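MGS-MChE2 (Uncultured bacterium, PDB 5JD6) is probably an esterase of the alpha/beta hydrolase fold, splitting ester bonds with a catalytic serine. Local coordinates at residues Pro52-Tyr57 / Ala70-Glu75; Leu62-Gly67 / Leu169-Ala174; Phe76-Gly81 / Pro105-Ala110; Val85-Asn90 / Leu98-Met103; Ile197-Asn202 / Pro208-Asp213. One frame throughout, in Å; residues are numbered along the deposited sequence.

Interaction 1 (Pro52-Tyr57 / Ala70-Glu75); sequences PELPLY and ARYLKE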
# COMPACT_ATOMS: atom_id res chain seq x y z
N PRO A 52 2.97 -8.09 -4.69
CA PRO A 52 4.33 -8.06 -5.23
C PRO A 52 5.36 -7.64 -4.20
O PRO A 52 5.07 -6.78 -3.36
CB PRO A 52 4.24 -7.04 -6.36
CG PRO A 52 3.18 -6.10 -5.90
CD PRO A 52 2.17 -6.94 -5.16
N GLU A 53 6.55 -8.23 -4.26
CA GLU A 53 7.63 -7.82 -3.38
C GLU A 53 8.49 -6.76 -4.04
O GLU A 53 9.22 -7.03 -4.99
CB GLU A 53 8.48 -9.02 -2.97
CG GLU A 53 7.67 -10.07 -2.24
CD GLU A 53 6.87 -9.47 -1.10
OE1 GLU A 53 7.47 -8.79 -0.24
OE2 GLU A 53 5.64 -9.64 -1.10
N LEU A 54 8.37 -5.54 -3.53
CA LEU A 54 9.12 -4.41 -4.06
C LEU A 54 10.60 -4.53 -3.73
O LEU A 54 10.96 -5.09 -2.69
CB LEU A 54 8.55 -3.09 -3.53
CG LEU A 54 7.06 -2.87 -3.80
CD1 LEU A 54 6.63 -1.49 -3.31
CD2 LEU A 54 6.74 -3.05 -5.27
N PRO A 55 11.46 -4.02 -4.61
CA PRO A 55 12.91 -4.03 -4.39
C PRO A 55 13.37 -2.90 -3.47
O PRO A 55 14.14 -2.04 -3.89
CB PRO A 55 13.47 -3.84 -5.80
CG PRO A 55 12.44 -3.03 -6.49
CD PRO A 55 11.11 -3.49 -5.94
N LEU A 56 12.89 -2.90 -2.23
CA LEU A 56 13.20 -1.84 -1.28
C LEU A 56 14.70 -1.73 -1.01
O LEU A 56 15.25 -0.63 -0.98
CB LEU A 56 12.46 -2.05 0.05
CG LEU A 56 10.94 -1.87 0.09
CD1 LEU A 56 10.49 -0.76 -0.84
CD2 LEU A 56 10.22 -3.17 -0.24
N TYR A 57 15.36 -2.87 -0.82
CA TYR A 57 16.76 -2.88 -0.42
C TYR A 57 17.68 -3.54 -1.45
O TYR A 57 18.78 -3.97 -1.10
CB TYR A 57 16.93 -3.59 0.92
CG TYR A 57 16.12 -3.01 2.05
CD1 TYR A 57 16.37 -1.72 2.51
CD2 TYR A 57 15.13 -3.75 2.67
CE1 TYR A 57 15.64 -1.18 3.55
CE2 TYR A 57 14.39 -3.22 3.72
CZ TYR A 57 14.65 -1.94 4.15
OH TYR A 57 13.92 -1.40 5.19
N ALA A 70 7.50 3.19 -7.28
CA ALA A 70 6.27 3.47 -8.00
C ALA A 70 6.36 3.00 -9.44
O ALA A 70 5.42 2.38 -9.96
CB ALA A 70 5.95 4.96 -7.95
N ARG A 71 7.48 3.28 -10.09
CA ARG A 71 7.70 2.84 -11.46
C ARG A 71 7.85 1.32 -11.54
O ARG A 71 7.50 0.71 -12.55
CB ARG A 71 8.94 3.52 -12.06
CG ARG A 71 8.71 4.97 -12.46
CD ARG A 71 9.91 5.56 -13.18
NE ARG A 71 11.02 5.82 -12.27
CZ ARG A 71 11.20 6.95 -11.60
NH1 ARG A 71 10.33 7.95 -11.75
NH2 ARG A 71 12.24 7.10 -10.80
N TYR A 72 8.36 0.72 -10.47
CA TYR A 72 8.45 -0.73 -10.39
C TYR A 72 7.05 -1.34 -10.35
O TYR A 72 6.79 -2.36 -10.98
CB TYR A 72 9.26 -1.16 -9.16
CG TYR A 72 9.50 -2.65 -9.06
CD1 TYR A 72 10.66 -3.21 -9.58
CD2 TYR A 72 8.58 -3.49 -8.45
CE1 TYR A 72 10.90 -4.57 -9.49
CE2 TYR A 72 8.81 -4.85 -8.36
CZ TYR A 72 9.96 -5.39 -8.88
OH TYR A 72 10.19 -6.74 -8.79
N LEU A 73 6.17 -0.70 -9.59
CA LEU A 73 4.78 -1.12 -9.51
C LEU A 73 4.11 -1.03 -10.88
O LEU A 73 3.40 -1.95 -11.29
CB LEU A 73 4.01 -0.28 -8.49
CG LEU A 73 2.49 -0.43 -8.54
CD1 LEU A 73 2.08 -1.84 -8.15
CD2 LEU A 73 1.81 0.60 -7.65
N LYS A 74 4.36 0.07 -11.57
CA LYS A 74 3.85 0.28 -12.92
C LYS A 74 4.35 -0.82 -13.85
O LYS A 74 3.58 -1.35 -14.66
CB LYS A 74 4.27 1.65 -13.44
CG LYS A 74 3.76 1.98 -14.83
CD LYS A 74 2.24 1.95 -14.89
CE LYS A 74 1.73 2.63 -16.15
NZ LYS A 74 2.33 2.05 -17.38
N GLU A 75 5.63 -1.15 -13.73
CA GLU A 75 6.21 -2.21 -14.55
C GLU A 75 5.56 -3.56 -14.25
O GLU A 75 5.41 -4.39 -15.14
CB GLU A 75 7.72 -2.29 -14.31
CG GLU A 75 8.44 -3.26 -15.24
CD GLU A 75 9.93 -3.34 -14.97
OE1 GLU A 75 10.39 -2.71 -13.99
OE2 GLU A 75 10.64 -4.03 -15.73
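Glu53, whose backbone is hydrogen-bonded to Thr12, brings its carbonyl O to 3.9 Å from Tyr72 OH. That is an approach and not a hydrogen bond. The firm contact is apolar, and the phenol ring of Tyr72 carries it. The ring leaves helix 66-80 with CG anti to the backbone N (chi1 -175°), which carries it out towards the loop. Pro55 comes to meet it from the opposite direction. Pro55 CD sits over the centre of one face of the Tyr72 ring, 3.4 Å from its centroid and 3° off the normal, a CH-pi contact. Pro55 CG lies over the same face, 3.6 Å from Tyr72 CD1. Leu54 slides past the ring obliquely, its CD2 3.7 Å from Tyr72 CD2. Outside the contact, Phe11 meets the Tyr72 ring edge-to-face, and Leu25 of strand 20-25 touches Leu54. Pro55 is also the centre of an inverse gamma turn, so the ring lies against a bend of the loop. A serine in place of Tyr72 would probably uncover Pro55 and open a gap between loop and helix. The loop after strand 47-52 is thus held to helix 66-80 by dispersion and CH-pi contact, with no directional polar bond between the two segments.

Interaction 2 (Leu62-Gly67 / Leu169-Ala174); sequences LKTSVG and LVKTLA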
# COMPACT_ATOMS: atom_id res chain seq x y z
N LEU A 62 22.30 3.09 -5.34
CA LEU A 62 21.48 4.27 -5.20
C LEU A 62 20.49 4.82 -6.23
O LEU A 62 20.55 5.97 -6.66
CB LEU A 62 22.25 5.37 -4.49
CG LEU A 62 21.97 5.49 -2.99
CD1 LEU A 62 20.65 4.85 -2.55
CD2 LEU A 62 23.12 5.08 -2.08
N LYS A 63 19.56 3.98 -6.57
CA LYS A 63 18.36 4.35 -7.34
C LYS A 63 17.17 4.11 -6.43
O LYS A 63 16.03 3.97 -6.87
CB LYS A 63 18.23 3.54 -8.63
CG LYS A 63 18.22 4.37 -9.91
CD LYS A 63 17.51 3.66 -11.05
CE LYS A 63 16.01 3.59 -10.80
NZ LYS A 63 15.29 2.91 -11.91
N THR A 64 17.46 4.07 -5.14
CA THR A 64 16.49 3.74 -4.11
C THR A 64 15.67 4.96 -3.72
O THR A 64 16.07 5.75 -2.87
CB THR A 64 17.19 3.18 -2.86
OG1 THR A 64 18.08 2.12 -3.24
CG2 THR A 64 16.17 2.63 -1.88
N SER A 65 14.51 5.11 -4.37
CA SER A 65 13.61 6.21 -4.08
C SER A 65 12.16 5.76 -4.21
O SER A 65 11.88 4.71 -4.78
CB SER A 65 13.88 7.38 -5.03
OG SER A 65 13.74 6.99 -6.38
N VAL A 66 11.25 6.56 -3.66
CA VAL A 66 9.83 6.26 -3.73
C VAL A 66 9.36 6.27 -5.18
O VAL A 66 8.50 5.48 -5.57
CB VAL A 66 9.02 7.28 -2.89
CG1 VAL A 66 7.53 7.03 -3.03
CG2 VAL A 66 9.43 7.20 -1.44
N GLY A 67 9.97 7.14 -5.98
CA GLY A 67 9.67 7.21 -7.40
C GLY A 67 10.03 5.93 -8.14
O GLY A 67 9.32 5.51 -9.05
N LEU A 169 21.12 0.26 6.06
CA LEU A 169 20.82 1.48 6.79
C LEU A 169 20.81 2.67 5.84
O LEU A 169 19.92 3.53 5.92
CB LEU A 169 21.85 1.69 7.91
CG LEU A 169 21.75 2.97 8.74
CD1 LEU A 169 20.34 3.16 9.28
CD2 LEU A 169 22.76 2.92 9.87
N VAL A 170 21.79 2.72 4.95
CA VAL A 170 21.89 3.79 3.97
C VAL A 170 20.68 3.79 3.05
O VAL A 170 20.15 4.85 2.70
CB VAL A 170 23.17 3.67 3.12
CG1 VAL A 170 23.47 5.00 2.43
CG2 VAL A 170 24.34 3.24 3.98
N LYS A 171 20.24 2.60 2.66
CA LYS A 171 19.09 2.45 1.79
C LYS A 171 17.81 2.87 2.51
O LYS A 171 16.95 3.53 1.92
CB LYS A 171 18.98 1.01 1.29
CG LYS A 171 20.09 0.63 0.32
CD LYS A 171 20.11 -0.87 0.04
CE LYS A 171 21.27 -1.24 -0.87
NZ LYS A 171 21.44 -2.71 -0.99
N THR A 172 17.68 2.50 3.78
CA THR A 172 16.55 2.93 4.59
C THR A 172 16.55 4.45 4.73
O THR A 172 15.51 5.10 4.62
CB THR A 172 16.58 2.29 5.99
OG1 THR A 172 16.55 0.86 5.87
CG2 THR A 172 15.38 2.75 6.81
N LEU A 173 17.74 5.01 4.98
CA LEU A 173 17.90 6.46 5.05
C LEU A 173 17.59 7.10 3.71
O LEU A 173 17.00 8.18 3.65
CB LEU A 173 19.31 6.82 5.50
CG LEU A 173 19.65 6.55 6.97
CD1 LEU A 173 21.14 6.72 7.21
CD2 LEU A 173 18.85 7.47 7.88
N ALA A 174 18.00 6.44 2.63
CA ALA A 174 17.73 6.92 1.28
C ALA A 174 16.23 6.95 0.99
O ALA A 174 15.73 7.89 0.38
CB ALA A 174 18.45 6.06 0.25
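Thr64 has OG1 beside its backbone N (chi1 -51°), which puts CG2 anti to that N and turns the methyl towards helix 169-181. There Thr64 CG2 comes 4.0 Å from Lys171 O. Leu62 has a first torsion of -98°, away from a staggered value, and its CD1 reaches 3.8 Å from Ala174 CB. The same methyl of Ala174 lies 3.9 Å from Thr64 O. Ala174 CB is therefore touched by a leucine methyl and by a backbone carbonyl of the loop. The polar ends are used beyond these pairs. Lys171 sends NZ away to a hydrogen bond with Tyr57 O, while Thr64 OG1 has a weak hydrogen bond to Met59 O. The contact thus joins an exposed leucine and a buried threonine to the same helix. Ser65 follows at the N-cap of helix 66-80, its OG hydrogen-bonded to Thr68 OG1. Val66 N, in the first turn, is hydrogen-bonded to Ser178 OG of helix 169-181. Helix 169-181 belongs to the chain between strands 108-113 and 195-200. Alpha/beta hydrolases commonly insert their cap at this point in the fold, so the contact is consistent with a cap helix resting on the start of a core helix.

Interaction 3 (Phe76-Gly81 / Pro105-Ala110); sequences FVDFKG and PEIVQA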
# COMPACT_ATOMS: atom_id res chain seq x y z
N PHE A 76 5.16 -3.76 -13.00
CA PHE A 76 4.51 -5.00 -12.59
C PHE A 76 3.11 -5.12 -13.19
O PHE A 76 2.74 -6.18 -13.71
CB PHE A 76 4.43 -5.09 -11.07
CG PHE A 76 3.68 -6.30 -10.57
CD1 PHE A 76 4.21 -7.57 -10.72
CD2 PHE A 76 2.45 -6.16 -9.95
CE1 PHE A 76 3.52 -8.68 -10.27
CE2 PHE A 76 1.75 -7.26 -9.50
CZ PHE A 76 2.29 -8.53 -9.65
N VAL A 77 2.33 -4.05 -13.11
CA VAL A 77 0.98 -4.04 -13.65
C VAL A 77 1.01 -4.19 -15.17
O VAL A 77 0.21 -4.94 -15.74
CB VAL A 77 0.22 -2.75 -13.28
CG1 VAL A 77 -1.17 -2.75 -13.89
CG2 VAL A 77 0.15 -2.60 -11.76
N ASP A 78 1.93 -3.48 -15.82
CA ASP A 78 2.10 -3.59 -17.26
C ASP A 78 2.49 -5.01 -17.66
O ASP A 78 1.96 -5.55 -18.63
CB ASP A 78 3.17 -2.60 -17.76
CG ASP A 78 2.74 -1.16 -17.61
OD1 ASP A 78 1.52 -0.90 -17.53
OD2 ASP A 78 3.62 -0.27 -17.58
N PHE A 79 3.40 -5.60 -16.90
CA PHE A 79 3.80 -6.99 -17.11
C PHE A 79 2.60 -7.92 -17.03
O PHE A 79 2.46 -8.85 -17.83
CB PHE A 79 4.86 -7.41 -16.09
CG PHE A 79 4.87 -8.89 -15.81
CD1 PHE A 79 5.28 -9.78 -16.78
CD2 PHE A 79 4.47 -9.38 -14.58
CE1 PHE A 79 5.27 -11.13 -16.54
CE2 PHE A 79 4.48 -10.74 -14.32
CZ PHE A 79 4.88 -11.62 -15.31
N LYS A 80 1.73 -7.67 -16.06
CA LYS A 80 0.53 -8.47 -15.88
C LYS A 80 -0.48 -8.22 -17.00
O LYS A 80 -1.34 -9.06 -17.26
CB LYS A 80 -0.11 -8.17 -14.52
CG LYS A 80 0.37 -9.09 -13.42
CD LYS A 80 -0.02 -10.52 -13.73
CE LYS A 80 0.53 -11.49 -12.70
NZ LYS A 80 0.18 -12.90 -13.03
N GLY A 81 -0.36 -7.07 -17.66
CA GLY A 81 -1.21 -6.75 -18.79
C GLY A 81 -2.57 -6.19 -18.39
O GLY A 81 -3.53 -6.28 -19.15
N PRO A 105 -2.36 7.62 -13.33
CA PRO A 105 -3.76 7.55 -12.90
C PRO A 105 -4.63 6.66 -13.79
O PRO A 105 -5.60 6.08 -13.32
CB PRO A 105 -4.23 9.01 -12.98
CG PRO A 105 -3.36 9.61 -14.03
CD PRO A 105 -2.02 8.94 -13.89
N GLU A 106 -4.26 6.56 -15.06
CA GLU A 106 -5.04 5.79 -16.03
C GLU A 106 -4.93 4.28 -15.79
O GLU A 106 -5.66 3.50 -16.39
CB GLU A 106 -4.60 6.12 -17.46
CG GLU A 106 -3.09 6.05 -17.69
CD GLU A 106 -2.37 7.32 -17.30
OE1 GLU A 106 -3.02 8.39 -17.28
OE2 GLU A 106 -1.16 7.26 -17.00
N ILE A 107 -4.01 3.88 -14.92
CA ILE A 107 -3.79 2.47 -14.64
C ILE A 107 -4.43 2.07 -13.31
O ILE A 107 -4.46 0.89 -12.95
CB ILE A 107 -2.28 2.13 -14.63
CG1 ILE A 107 -2.03 0.75 -15.23
CG2 ILE A 107 -1.68 2.27 -13.23
CD1 ILE A 107 -2.35 0.66 -16.71
N VAL A 108 -4.95 3.06 -12.58
CA VAL A 108 -5.54 2.81 -11.27
C VAL A 108 -7.05 3.06 -11.25
O VAL A 108 -7.51 4.19 -11.43
CB VAL A 108 -4.89 3.69 -10.19
CG1 VAL A 108 -5.52 3.43 -8.84
CG2 VAL A 108 -3.39 3.44 -10.15
N GLN A 109 -7.82 2.00 -11.01
CA GLN A 109 -9.27 2.11 -10.94
C GLN A 109 -9.71 2.73 -9.62
O GLN A 109 -10.62 3.56 -9.58
CB GLN A 109 -9.92 0.73 -11.11
CG GLN A 109 -11.44 0.76 -11.06
CD GLN A 109 -12.05 -0.61 -11.28
OE1 GLN A 109 -11.37 -1.63 -11.23
NE2 GLN A 109 -13.36 -0.64 -11.53
N ALA A 110 -9.05 2.33 -8.53
CA ALA A 110 -9.35 2.87 -7.21
C ALA A 110 -8.13 2.76 -6.31
O ALA A 110 -7.24 1.93 -6.54
CB ALA A 110 -10.53 2.15 -6.59
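Val77, near the C-terminal end of helix 66-80, packs on Ile107, just before strand 108-113. Both elements belong to the alpha/beta hydrolase core, and the helix here closes with a Schellman motif. The apolar contact comes first. Val77 and Ile107 point towards each other and slide past one another, with Val77 CG1 3.8 Å from Ile107 CG1. The valine places CG1 anti to its backbone N (chi1 178°), and this branch does the touching. Strand 85-91 adds to the same patch, since Val77 also touches Val85. The next residue gives a looser, mixed contact. Asp78 OD1 lies 4.3 Å from Ile107 CD1, which is no more than proximity. The charge of this carboxylate is met elsewhere, by a salt bridge from OD2 to Lys74 NZ one helical turn back.

Backbone bonds fix both ends of the contact. Ile107 ends a short 3-10 segment, in which Val108 N bonds Pro105 O at 3.2 Å. Ile107 is also tied through its backbone to Val85 of the neighbouring strand. On the helix side, Gly81 is the C-prime residue and has a positive phi (82°). Tyr82 N bonds back to Val77 O in this motif. Val77 thus serves the contact with its side chain and the helix end with its carbonyl. The inner bond of the Schellman motif is weak: Gly81 N lies 2.9 Å from Asp78 O.

Interaction 4 (Val85-Asn90 / Leu98-Met103); sequences VILLGN and LLATKM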
# COMPACT_ATOMS: atom_id res chain seq x y z
N VAL A 85 -6.07 -1.41 -12.26
CA VAL A 85 -6.07 -2.23 -11.06
C VAL A 85 -6.59 -1.44 -9.86
O VAL A 85 -6.80 -0.23 -9.93
CB VAL A 85 -4.66 -2.76 -10.71
CG1 VAL A 85 -4.19 -3.75 -11.77
CG2 VAL A 85 -3.68 -1.60 -10.56
N ILE A 86 -6.78 -2.15 -8.75
CA ILE A 86 -7.09 -1.51 -7.48
C ILE A 86 -5.86 -1.56 -6.58
O ILE A 86 -5.33 -2.64 -6.31
CB ILE A 86 -8.28 -2.18 -6.77
CG1 ILE A 86 -9.56 -2.01 -7.61
CG2 ILE A 86 -8.48 -1.59 -5.39
CD1 ILE A 86 -10.78 -2.64 -6.98
N LEU A 87 -5.40 -0.40 -6.14
CA LEU A 87 -4.21 -0.32 -5.30
C LEU A 87 -4.56 -0.23 -3.82
O LEU A 87 -5.32 0.65 -3.40
CB LEU A 87 -3.34 0.88 -5.69
CG LEU A 87 -2.62 0.81 -7.03
CD1 LEU A 87 -1.68 1.99 -7.19
CD2 LEU A 87 -1.87 -0.51 -7.17
N LEU A 88 -4.00 -1.14 -3.03
CA LEU A 88 -4.16 -1.13 -1.59
C LEU A 88 -2.79 -0.98 -0.94
O LEU A 88 -1.89 -1.79 -1.18
CB LEU A 88 -4.86 -2.41 -1.12
CG LEU A 88 -4.94 -2.72 0.38
CD1 LEU A 88 -5.43 -1.52 1.18
CD2 LEU A 88 -5.85 -3.91 0.62
N GLY A 89 -2.62 0.06 -0.13
CA GLY A 89 -1.32 0.37 0.44
C GLY A 89 -1.32 0.66 1.93
O GLY A 89 -2.25 1.27 2.46
N ASN A 90 -0.27 0.21 2.60
CA ASN A 90 -0.07 0.46 4.02
C ASN A 90 1.33 0.99 4.30
O ASN A 90 2.29 0.57 3.66
CB ASN A 90 -0.32 -0.83 4.82
CG ASN A 90 0.20 -0.75 6.24
OD1 ASN A 90 1.22 -1.35 6.57
ND2 ASN A 90 -0.50 0.01 7.08
N LEU A 98 0.12 5.92 -3.61
CA LEU A 98 -0.26 7.31 -3.86
C LEU A 98 0.53 7.91 -5.02
O LEU A 98 -0.05 8.49 -5.94
CB LEU A 98 -0.06 8.15 -2.60
CG LEU A 98 -1.22 8.18 -1.61
CD1 LEU A 98 -0.70 8.43 -0.20
CD2 LEU A 98 -2.24 9.23 -2.00
N LEU A 99 1.85 7.77 -4.97
CA LEU A 99 2.71 8.32 -6.00
C LEU A 99 2.41 7.67 -7.35
O LEU A 99 2.43 8.34 -8.38
CB LEU A 99 4.18 8.13 -5.64
CG LEU A 99 5.18 8.78 -6.60
CD1 LEU A 99 4.83 10.25 -6.83
CD2 LEU A 99 6.60 8.65 -6.08
N ALA A 100 2.14 6.37 -7.33
CA ALA A 100 1.81 5.65 -8.55
C ALA A 100 0.50 6.15 -9.16
O ALA A 100 0.39 6.28 -10.38
CB ALA A 100 1.71 4.16 -8.27
N THR A 101 -0.48 6.44 -8.31
CA THR A 101 -1.75 6.98 -8.77
C THR A 101 -1.58 8.39 -9.32
O THR A 101 -2.31 8.81 -10.22
CB THR A 101 -2.80 7.01 -7.64
OG1 THR A 101 -2.26 7.71 -6.51
CG2 THR A 101 -3.16 5.60 -7.21
N LYS A 102 -0.61 9.12 -8.78
CA LYS A 102 -0.28 10.45 -9.27
C LYS A 102 0.42 10.39 -10.62
O LYS A 102 0.09 11.13 -11.54
CB LYS A 102 0.60 11.19 -8.26
CG LYS A 102 1.25 12.45 -8.81
CD LYS A 102 2.40 12.90 -7.93
CE LYS A 102 3.33 13.85 -8.68
NZ LYS A 102 4.68 13.92 -8.05
N MET A 103 1.39 9.49 -10.73
CA MET A 103 2.17 9.35 -11.96
C MET A 103 1.40 8.63 -13.06
O MET A 103 1.48 9.01 -14.22
CB MET A 103 3.48 8.60 -11.67
CG MET A 103 4.40 9.31 -10.69
SD MET A 103 5.87 8.36 -10.28
CE MET A 103 6.71 8.33 -11.86
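Leu87 of strand 85-91 packs on Ala100 and Thr101 of helix 92-103, inside a beta-alpha-beta unit that strand 108-113 completes. The strand and helix also flank the probable nucleophile elbow of the alpha/beta hydrolase fold, with Gly89 part of its GxSxG pattern. From the strand, Leu87 CB points towards the helix. CG stands anti to the carbonyl carbon (chi1 -69°) and divides the side chain into two branches. The CD1 branch meets the helix. Leu87 CD1 lies 3.9 Å from Thr101 CG2, the two side chains passing alongside each other. The same methyl, Leu87 CD1, is 4.2 Å from Ala100 CB. It also touches Val108 of strand 108-113, through the CG2 methyl of that valine. The CD2 branch packs within the strand, Leu87 CD2 lying 4.0 Å from Val85 CG2.

Thr101 divides its work between its two branches. CG2 serves the apolar face, while OG1 turns back to the helix backbone and is hydrogen-bonded to Ala97 O. Ala100 offers only its methyl to the leucine. Leu87, Ala100 and Thr101 are all buried, so the contact is part of the core between sheet and helix. Val23 of strand 20-25 borders it as well, through Leu87. On the helix 66-80 side, Leu73 closes the patch, its CD2 methyl packed against Ala100 CB.

Interaction 5 (Ile197-Asn202 / Pro208-Asp213); sequences IIWGKN and PEVAED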
# COMPACT_ATOMS: atom_id res chain seq x y z
N ILE A 197 -10.26 5.52 2.42
CA ILE A 197 -9.32 5.68 3.53
C ILE A 197 -9.86 5.02 4.79
O ILE A 197 -10.82 5.49 5.39
CB ILE A 197 -9.03 7.17 3.81
CG1 ILE A 197 -8.81 7.93 2.50
CG2 ILE A 197 -7.83 7.31 4.73
CD1 ILE A 197 -8.75 9.43 2.68
N ILE A 198 -9.23 3.91 5.17
CA ILE A 198 -9.60 3.19 6.38
C ILE A 198 -8.50 3.37 7.42
O ILE A 198 -7.32 3.19 7.11
CB ILE A 198 -9.84 1.69 6.11
CG1 ILE A 198 -10.88 1.52 5.00
CG2 ILE A 198 -10.27 0.98 7.38
CD1 ILE A 198 -11.11 0.08 4.60
N TRP A 199 -8.86 3.72 8.65
CA TRP A 199 -7.85 4.10 9.62
C TRP A 199 -8.17 3.62 11.03
O TRP A 199 -9.33 3.59 11.44
CB TRP A 199 -7.68 5.62 9.62
CG TRP A 199 -6.26 6.08 9.75
CD1 TRP A 199 -5.57 6.30 10.90
CD2 TRP A 199 -5.37 6.41 8.67
NE1 TRP A 199 -4.30 6.73 10.61
CE2 TRP A 199 -4.15 6.81 9.25
CE3 TRP A 199 -5.49 6.41 7.28
CZ2 TRP A 199 -3.06 7.20 8.48
CZ3 TRP A 199 -4.40 6.79 6.52
CH2 TRP A 199 -3.20 7.19 7.12
N GLY A 200 -7.14 3.25 11.78
CA GLY A 200 -7.29 2.96 13.19
C GLY A 200 -7.54 4.26 13.94
O GLY A 200 -6.86 5.26 13.69
N LYS A 201 -8.50 4.25 14.86
CA LYS A 201 -8.90 5.46 15.56
C LYS A 201 -7.85 5.92 16.58
O LYS A 201 -7.90 7.06 17.05
CB LYS A 201 -10.24 5.26 16.26
CG LYS A 201 -11.38 6.06 15.64
CD LYS A 201 -11.35 7.51 16.09
CE LYS A 201 -12.57 8.28 15.58
NZ LYS A 201 -13.83 7.49 15.69
N ASN A 202 -6.90 5.05 16.91
CA ASN A 202 -5.80 5.43 17.79
C ASN A 202 -4.46 4.99 17.22
O ASN A 202 -3.71 4.24 17.85
CB ASN A 202 -6.00 4.85 19.19
CG ASN A 202 -6.31 3.36 19.17
OD1 ASN A 202 -7.47 2.96 19.11
ND2 ASN A 202 -5.27 2.54 19.24
N PRO A 208 -4.41 9.83 13.52
CA PRO A 208 -5.68 10.01 12.81
C PRO A 208 -5.81 11.38 12.15
O PRO A 208 -6.65 11.54 11.27
CB PRO A 208 -6.73 9.83 13.92
CG PRO A 208 -5.99 10.03 15.20
CD PRO A 208 -4.61 9.51 14.95
N GLU A 209 -5.00 12.34 12.58
CA GLU A 209 -4.98 13.66 11.95
C GLU A 209 -4.58 13.54 10.48
O GLU A 209 -5.14 14.23 9.62
CB GLU A 209 -4.02 14.60 12.68
CG GLU A 209 -4.48 15.05 14.06
CD GLU A 209 -4.21 14.02 15.15
OE1 GLU A 209 -3.93 12.85 14.82
OE2 GLU A 209 -4.28 14.39 16.34
N VAL A 210 -3.62 12.67 10.21
CA VAL A 210 -3.13 12.44 8.85
C VAL A 210 -4.25 11.92 7.95
O VAL A 210 -4.36 12.31 6.78
CB VAL A 210 -1.96 11.45 8.84
CG1 VAL A 210 -1.47 11.20 7.41
CG2 VAL A 210 -0.82 11.97 9.71
N ALA A 211 -5.09 11.05 8.50
CA ALA A 211 -6.20 10.47 7.76
C ALA A 211 -7.17 11.55 7.29
O ALA A 211 -7.64 11.53 6.15
CB ALA A 211 -6.93 9.45 8.61
N GLU A 212 -7.47 12.50 8.17
CA GLU A 212 -8.40 13.57 7.85
C GLU A 212 -7.77 14.59 6.91
O GLU A 212 -8.47 15.26 6.15
CB GLU A 212 -8.90 14.25 9.13
CG GLU A 212 -9.73 13.33 10.02
CD GLU A 212 -10.35 14.04 11.20
OE1 GLU A 212 -9.68 14.16 12.25
OE2 GLU A 212 -11.51 14.49 11.07
N ASP A 213 -6.45 14.72 6.97
CA ASP A 213 -5.72 15.53 6.00
C ASP A 213 -5.89 14.96 4.60
O ASP A 213 -6.11 15.69 3.64
CB ASP A 213 -4.24 15.62 6.36
CG ASP A 213 -3.97 16.56 7.52
OD1 ASP A 213 -4.73 17.54 7.68
OD2 ASP A 213 -2.99 16.33 8.26
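Trp199 lays one face of its indole under the methyl of Ala211. This packs strand 195-200 on helix 208-217, the first two elements of a beta-alpha-beta unit that strand 221-226 completes. Ala211 CB is 3.7 Å from the centroid of the Trp199 five-membered ring, 24° off its normal, a CH-pi contact. The methyl is displaced from the ring centre towards the CD2 corner, and its closest atom is Trp199 CD2 at 3.4 Å. Two other residues meet the ring obliquely. Pro208 CA lies 4.2 Å from Trp199 CD1, and Val210 CG1 lies 4.4 Å from Trp199 CH2. At the pyrrole side, Trp199 NE1 is hydrogen-bonded to Thr206 O in the loop between strand and helix. This bond helps fix the rotation of the indole, whose first torsion of -140° is away from a staggered value.

The helix runs back nearly antiparallel to the strand, at 167°, with the axes of the two segments 8.8 Å apart at their closest. The side chain of Trp199 also touches the probable catalytic triad of Ser91, His231 and Asp203. With an alanine in place of Trp199, Ala211 would probably lose the ring face it lies on and Thr206 O its indole donor, and a gap would open between strand and helix. Smaller contacts lie at both ends of the patch. Ile197 CD1 comes 4.2 Å from Ala211 O, and Pro208 CG stands 4.0 Å from Lys201 O.

In the fold
Interactions 1, 2 and 3 all use helix 66-80: its start in interaction 2, its middle in interaction 1 and its end in interaction 3. Interaction 4 lies deepest, with its centre about 7 Å from that of the chain. Its centre is about 9 Å from that of interaction 3, and the two meet across neighbouring strands 85-91 and 108-113. Interaction 5 stands apart, its centre about 25 Å from that of interaction 1 and on the opposite side of the chain's centre. It reaches the same sheet through strand 195-200. Interaction 2 spans the longest stretch of sequence, and interactions 3 and 4 fall within it. Together they join one sheet to its helices and to the probable cap.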